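Local coordinates for uncharacterized protein (Enterococcus faecalis, PDB 3PM7) that is of unknown function but belongs to the family of the transcriptional coactivator PC4, and so may bind nucleic acid, at residues P37-R42 with E60-L65; E3-E8 with E49-G54. All blocks are in the same frame, centred on the assembly; numbering follows the deposited sequence.

The two contacts lie on opposite sides of the chain's centre, their own centres about 17 Å apart, and their segments alternate along the sequence: 3-8, 37-42, 49-54, 60-65. Contact 1 joins strand 38-44, an inner strand of the four-stranded antiparallel sheet, to the C-terminal helix 59-71, whereas contact 2 sets the short N-terminal helix against the stretch that leads from that strand toward 54-57. Arg42 connects them: its NH1 makes a probable hydrogen bond of 3.2 Å to Gly52 O, and its CD packs on Met51 SE. Strand 38-44 is thus the common element of a small domain whose two terminal helices settle at separate places, and both contacts also touch the second subunit.

Contact 1. Residues P37-R42 with E60-L65; sequences PKFDLR and EEFAEL
Phe39 and Phe62 carry the whole touch between strand and helix, as an offset face-to-face stack with ring centroids 4.0 Å apart and planes tilted by 23°. The rings overlap near one rim: Phe39 CD1 sits over the Phe62 face, 3.5 Å from Phe62 CG, while Phe62 CE1 lies above the Phe39 face. The helical residue reaches across because its CG stands anti to the backbone N (chi1 -171°). Flat, apolar phenylalanines suit this place, since the stack brings strand and helix together without any polar group. Phe62 is buried, and Leu57 of strand 54-57 and Met72 of the second subunit also pack on it. The contact soon slackens: the nearest atoms of the next pair, Leu41 CD2 and Leu65 CD2, are 5.9 Å apart, too far to touch, and Phe39 stays partly exposed. Asp40 points to the other face of the strand, where Arg42 grips it side-on, NE to OD1 and NH2 to OD2, both at 2.7 Å. On the helix, Glu61 bonds to Thr58 N and forms a salt bridge with Lys25 of the second subunit. This is consistent with the PC4-like fold, in which a sheet is followed by a helix at a dimer interface.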
# COMPACT_ATOMS: atom_id res chain seq x y z
N PRO A 37 -15.89 -3.13 2.03
CA PRO A 37 -14.90 -2.06 1.88
C PRO A 37 -13.52 -2.50 2.31
O PRO A 37 -13.37 -3.25 3.27
CB PRO A 37 -15.42 -0.95 2.82
CG PRO A 37 -16.91 -1.22 2.95
CD PRO A 37 -16.99 -2.74 2.94
N LYS A 38 -12.52 -2.00 1.61
CA LYS A 38 -11.14 -2.31 1.93
C LYS A 38 -10.24 -1.09 1.73
O LYS A 38 -10.51 -0.25 0.87
CB LYS A 38 -10.65 -3.47 1.07
CG LYS A 38 -11.21 -4.83 1.50
CD LYS A 38 -10.73 -6.00 0.61
CE LYS A 38 -11.52 -7.27 0.93
NZ LYS A 38 -11.09 -8.47 0.12
N PHE A 39 -9.18 -0.98 2.51
CA PHE A 39 -8.18 0.04 2.25
C PHE A 39 -7.41 -0.29 0.98
O PHE A 39 -7.11 -1.45 0.71
CB PHE A 39 -7.25 0.18 3.45
CG PHE A 39 -7.93 0.79 4.64
CD1 PHE A 39 -8.36 0.01 5.70
CD2 PHE A 39 -8.18 2.16 4.67
CE1 PHE A 39 -9.00 0.58 6.79
CE2 PHE A 39 -8.83 2.74 5.75
CZ PHE A 39 -9.23 1.95 6.82
N ASP A 40 -7.09 0.74 0.21
CA ASP A 40 -6.56 0.59 -1.13
C ASP A 40 -5.46 1.64 -1.30
O ASP A 40 -5.66 2.83 -1.02
CB ASP A 40 -7.68 0.81 -2.17
CG ASP A 40 -7.23 0.54 -3.60
OD1 ASP A 40 -6.97 1.49 -4.36
OD2 ASP A 40 -7.14 -0.63 -3.97
N LEU A 41 -4.29 1.19 -1.73
CA LEU A 41 -3.12 2.06 -1.84
C LEU A 41 -2.67 2.03 -3.29
O LEU A 41 -2.27 0.98 -3.79
CB LEU A 41 -2.00 1.52 -0.94
CG LEU A 41 -0.81 2.43 -0.64
CD1 LEU A 41 -1.30 3.69 0.04
CD2 LEU A 41 0.19 1.70 0.25
N ARG A 42 -2.75 3.15 -3.98
CA ARG A 42 -2.68 3.10 -5.43
C ARG A 42 -2.49 4.49 -6.01
O ARG A 42 -2.82 5.49 -5.38
CB ARG A 42 -4.02 2.49 -5.89
CG ARG A 42 -4.36 2.55 -7.35
CD ARG A 42 -5.79 1.96 -7.57
NE ARG A 42 -6.00 0.78 -6.74
CZ ARG A 42 -5.65 -0.46 -7.08
NH1 ARG A 42 -5.06 -0.71 -8.25
NH2 ARG A 42 -5.88 -1.48 -6.24
N GLU A 60 -7.63 -7.51 7.79
CA GLU A 60 -6.66 -8.24 8.59
C GLU A 60 -5.24 -7.78 8.26
O GLU A 60 -4.40 -7.63 9.16
CB GLU A 60 -6.81 -9.76 8.40
CG GLU A 60 -6.11 -10.34 7.16
CD GLU A 60 -7.07 -10.77 6.04
OE1 GLU A 60 -8.31 -10.75 6.25
OE2 GLU A 60 -6.56 -11.12 4.95
N GLU A 61 -4.97 -7.53 6.98
CA GLU A 61 -3.69 -7.00 6.54
C GLU A 61 -3.49 -5.57 7.00
O GLU A 61 -2.38 -5.18 7.39
CB GLU A 61 -3.57 -7.09 5.02
CG GLU A 61 -3.75 -8.50 4.52
CD GLU A 61 -3.81 -8.57 3.00
OE1 GLU A 61 -4.32 -7.60 2.38
OE2 GLU A 61 -3.34 -9.58 2.44
N PHE A 62 -4.55 -4.77 6.97
CA PHE A 62 -4.41 -3.38 7.35
C PHE A 62 -4.17 -3.22 8.84
O PHE A 62 -3.54 -2.26 9.28
CB PHE A 62 -5.62 -2.53 6.93
CG PHE A 62 -5.39 -1.07 7.13
CD1 PHE A 62 -5.89 -0.42 8.26
CD2 PHE A 62 -4.60 -0.36 6.23
CE1 PHE A 62 -5.63 0.93 8.46
CE2 PHE A 62 -4.34 0.99 6.43
CZ PHE A 62 -4.85 1.64 7.54
N ALA A 63 -4.70 -4.15 9.64
CA ALA A 63 -4.48 -4.09 11.08
C ALA A 63 -3.03 -4.46 11.36
O ALA A 63 -2.38 -3.81 12.17
CB ALA A 63 -5.44 -5.01 11.82
N GLU A 64 -2.54 -5.50 10.69
CA GLU A 64 -1.13 -5.91 10.79
C GLU A 64 -0.16 -4.83 10.31
O GLU A 64 0.88 -4.62 10.91
CB GLU A 64 -0.89 -7.19 9.99
CG GLU A 64 -1.38 -8.45 10.68
CD GLU A 64 -0.50 -8.85 11.86
OE1 GLU A 64 0.60 -8.28 12.02
OE2 GLU A 64 -0.92 -9.76 12.63
N LEU A 65 -0.50 -4.17 9.21
CA LEU A 65 0.29 -3.06 8.74
C LEU A 65 0.31 -1.99 9.81
O LEU A 65 1.33 -1.35 10.06
CB LEU A 65 -0.30 -2.48 7.45
CG LEU A 65 0.45 -1.25 6.94
CD1 LEU A 65 1.95 -1.51 6.76
CD2 LEU A 65 -0.16 -0.78 5.63

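Contact 2. Residues E3-E8 with E49-G54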
# COMPACT_ATOMS: atom_id res chain seq x y z
N GLU A 3 -17.84 8.73 -12.61
CA GLU A 3 -18.71 8.88 -11.46
C GLU A 3 -18.80 7.53 -10.78
O GLU A 3 -19.34 7.40 -9.68
CB GLU A 3 -20.10 9.36 -11.87
CG GLU A 3 -20.12 10.41 -12.97
CD GLU A 3 -20.12 9.80 -14.37
OE1 GLU A 3 -20.45 8.60 -14.50
OE2 GLU A 3 -19.78 10.52 -15.33
N GLU A 4 -18.29 6.50 -11.46
CA GLU A 4 -18.26 5.16 -10.90
C GLU A 4 -17.22 5.09 -9.80
O GLU A 4 -17.46 4.53 -8.73
CB GLU A 4 -17.97 4.14 -12.00
CG GLU A 4 -18.47 2.75 -11.66
CD GLU A 4 -18.42 1.82 -12.85
OE1 GLU A 4 -18.44 2.31 -14.01
OE2 GLU A 4 -18.35 0.59 -12.63
N PHE A 5 -16.06 5.66 -10.06
CA PHE A 5 -15.04 5.76 -9.02
C PHE A 5 -15.56 6.56 -7.82
O PHE A 5 -15.33 6.19 -6.67
CB PHE A 5 -13.75 6.36 -9.59
CG PHE A 5 -12.93 5.40 -10.41
CD1 PHE A 5 -12.75 4.08 -9.99
CD2 PHE A 5 -12.36 5.80 -11.61
CE1 PHE A 5 -11.99 3.21 -10.73
CE2 PHE A 5 -11.60 4.93 -12.36
CZ PHE A 5 -11.41 3.62 -11.92
N SER A 6 -16.29 7.64 -8.07
CA SER A 6 -16.75 8.50 -6.98
C SER A 6 -17.69 7.75 -6.04
O SER A 6 -17.73 8.02 -4.84
CB SER A 6 -17.45 9.75 -7.52
OG SER A 6 -18.74 9.44 -8.01
N TYR A 7 -18.45 6.81 -6.59
CA TYR A 7 -19.32 5.98 -5.78
C TYR A 7 -18.53 4.92 -4.99
O TYR A 7 -18.86 4.58 -3.85
CB TYR A 7 -20.36 5.30 -6.68
CG TYR A 7 -21.37 4.46 -5.93
CD1 TYR A 7 -21.28 3.07 -5.93
CD2 TYR A 7 -22.41 5.06 -5.21
CE1 TYR A 7 -22.20 2.29 -5.25
CE2 TYR A 7 -23.33 4.29 -4.52
CZ TYR A 7 -23.22 2.91 -4.55
OH TYR A 7 -24.13 2.14 -3.85
N GLU A 8 -17.48 4.39 -5.61
CA GLU A 8 -16.71 3.31 -5.01
C GLU A 8 -15.74 3.81 -3.93
O GLU A 8 -15.47 3.11 -2.95
CB GLU A 8 -15.97 2.52 -6.10
CG GLU A 8 -16.94 1.86 -7.09
CD GLU A 8 -16.23 1.17 -8.24
OE1 GLU A 8 -16.60 0.02 -8.54
OE2 GLU A 8 -15.31 1.77 -8.83
N GLU A 49 -10.03 10.01 -12.50
CA GLU A 49 -10.67 9.61 -13.74
C GLU A 49 -10.15 8.25 -14.20
O GLU A 49 -10.71 7.62 -15.09
CB GLU A 49 -10.41 10.66 -14.84
CG GLU A 49 -8.95 10.72 -15.28
CD GLU A 49 -8.64 11.96 -16.11
OE1 GLU A 49 -7.46 12.40 -16.12
OE2 GLU A 49 -9.57 12.49 -16.76
N LYS A 50 -9.07 7.80 -13.58
CA LYS A 50 -8.40 6.59 -14.00
C LYS A 50 -7.46 6.17 -12.90
O LYS A 50 -6.88 7.02 -12.20
CB LYS A 50 -7.63 6.85 -15.30
CG LYS A 50 -6.85 5.66 -15.83
CD LYS A 50 -6.26 5.98 -17.20
CE LYS A 50 -5.41 4.83 -17.72
NZ LYS A 50 -4.39 4.41 -16.71
N MSE A 51 -7.29 4.85 -12.74
CA MSE A 51 -6.44 4.32 -11.68
C MSE A 51 -5.18 3.68 -12.24
O MSE A 51 -5.13 3.28 -13.39
CB MSE A 51 -7.21 3.32 -10.82
CG MSE A 51 -7.26 1.91 -11.39
SE MSE A 51 -8.08 0.56 -10.22
CE MSE A 51 -9.95 0.93 -10.58
N GLY A 52 -4.15 3.62 -11.42
CA GLY A 52 -2.92 2.97 -11.83
C GLY A 52 -2.72 1.76 -10.94
O GLY A 52 -3.67 1.30 -10.30
N LYS A 53 -1.49 1.29 -10.89
CA LYS A 53 -1.14 0.08 -10.16
C LYS A 53 -1.13 0.32 -8.67
O LYS A 53 -0.73 1.38 -8.19
CB LYS A 53 0.24 -0.43 -10.61
CG LYS A 53 1.36 0.59 -10.43
CD LYS A 53 2.73 -0.02 -10.73
CE LYS A 53 2.86 -0.42 -12.20
NZ LYS A 53 2.93 0.75 -13.11
N GLY A 54 -1.57 -0.68 -7.91
CA GLY A 54 -1.55 -0.55 -6.47
C GLY A 54 -1.95 -1.85 -5.82
O GLY A 54 -1.84 -2.89 -6.43
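Phe5 projects from the N-terminal helix toward the chain at 49-51 and supplies all of that helix's contact with it. Its CB leaves the backbone on the side of the other segment, and CG lies anti to the carbonyl carbon (chi1 -77°), which carries the ring outward. CB and CG meet neither Glu49 nor Met51; contact begins at the ring carbons beyond. Along one side, CD2 comes 4.2 Å from Glu49 C, and CE2 lies 3.9 Å from Glu49 O and 4.0 Å from Lys50 CA. Glu49 O stands in the ring plane at its edge, facing the slightly positive rim of hydrogens, a favourable but distant approach. On the other side, the methyl CE of Met51, present as selenomethionine, lies near CE1 and CZ in the model. The modelled separation there is too short for carbons, so its detail is doubtful. Met51 bends at chi3 (81°), and its flexible apolar chain suits a place beside aromatic side chains, touching Trp32 and Trp44 as well. Glu49 and Lys50 send their CB atoms away from the helix, so that they offer Phe5 mainly backbone, and both residues are exposed. Within the helix, Ser6 OG bonds to Glu3 O at 2.7 Å, from above the carbonyl plane, and Tyr7 N reaches the same oxygen from that face. Helix 3-8 leads directly into strand 9-18, at one edge of the chain's sheet, and Phe5 also meets Trp44 edge to face, placing this surface contact against strand 38-44, with Trp32 of a loop close to Met51.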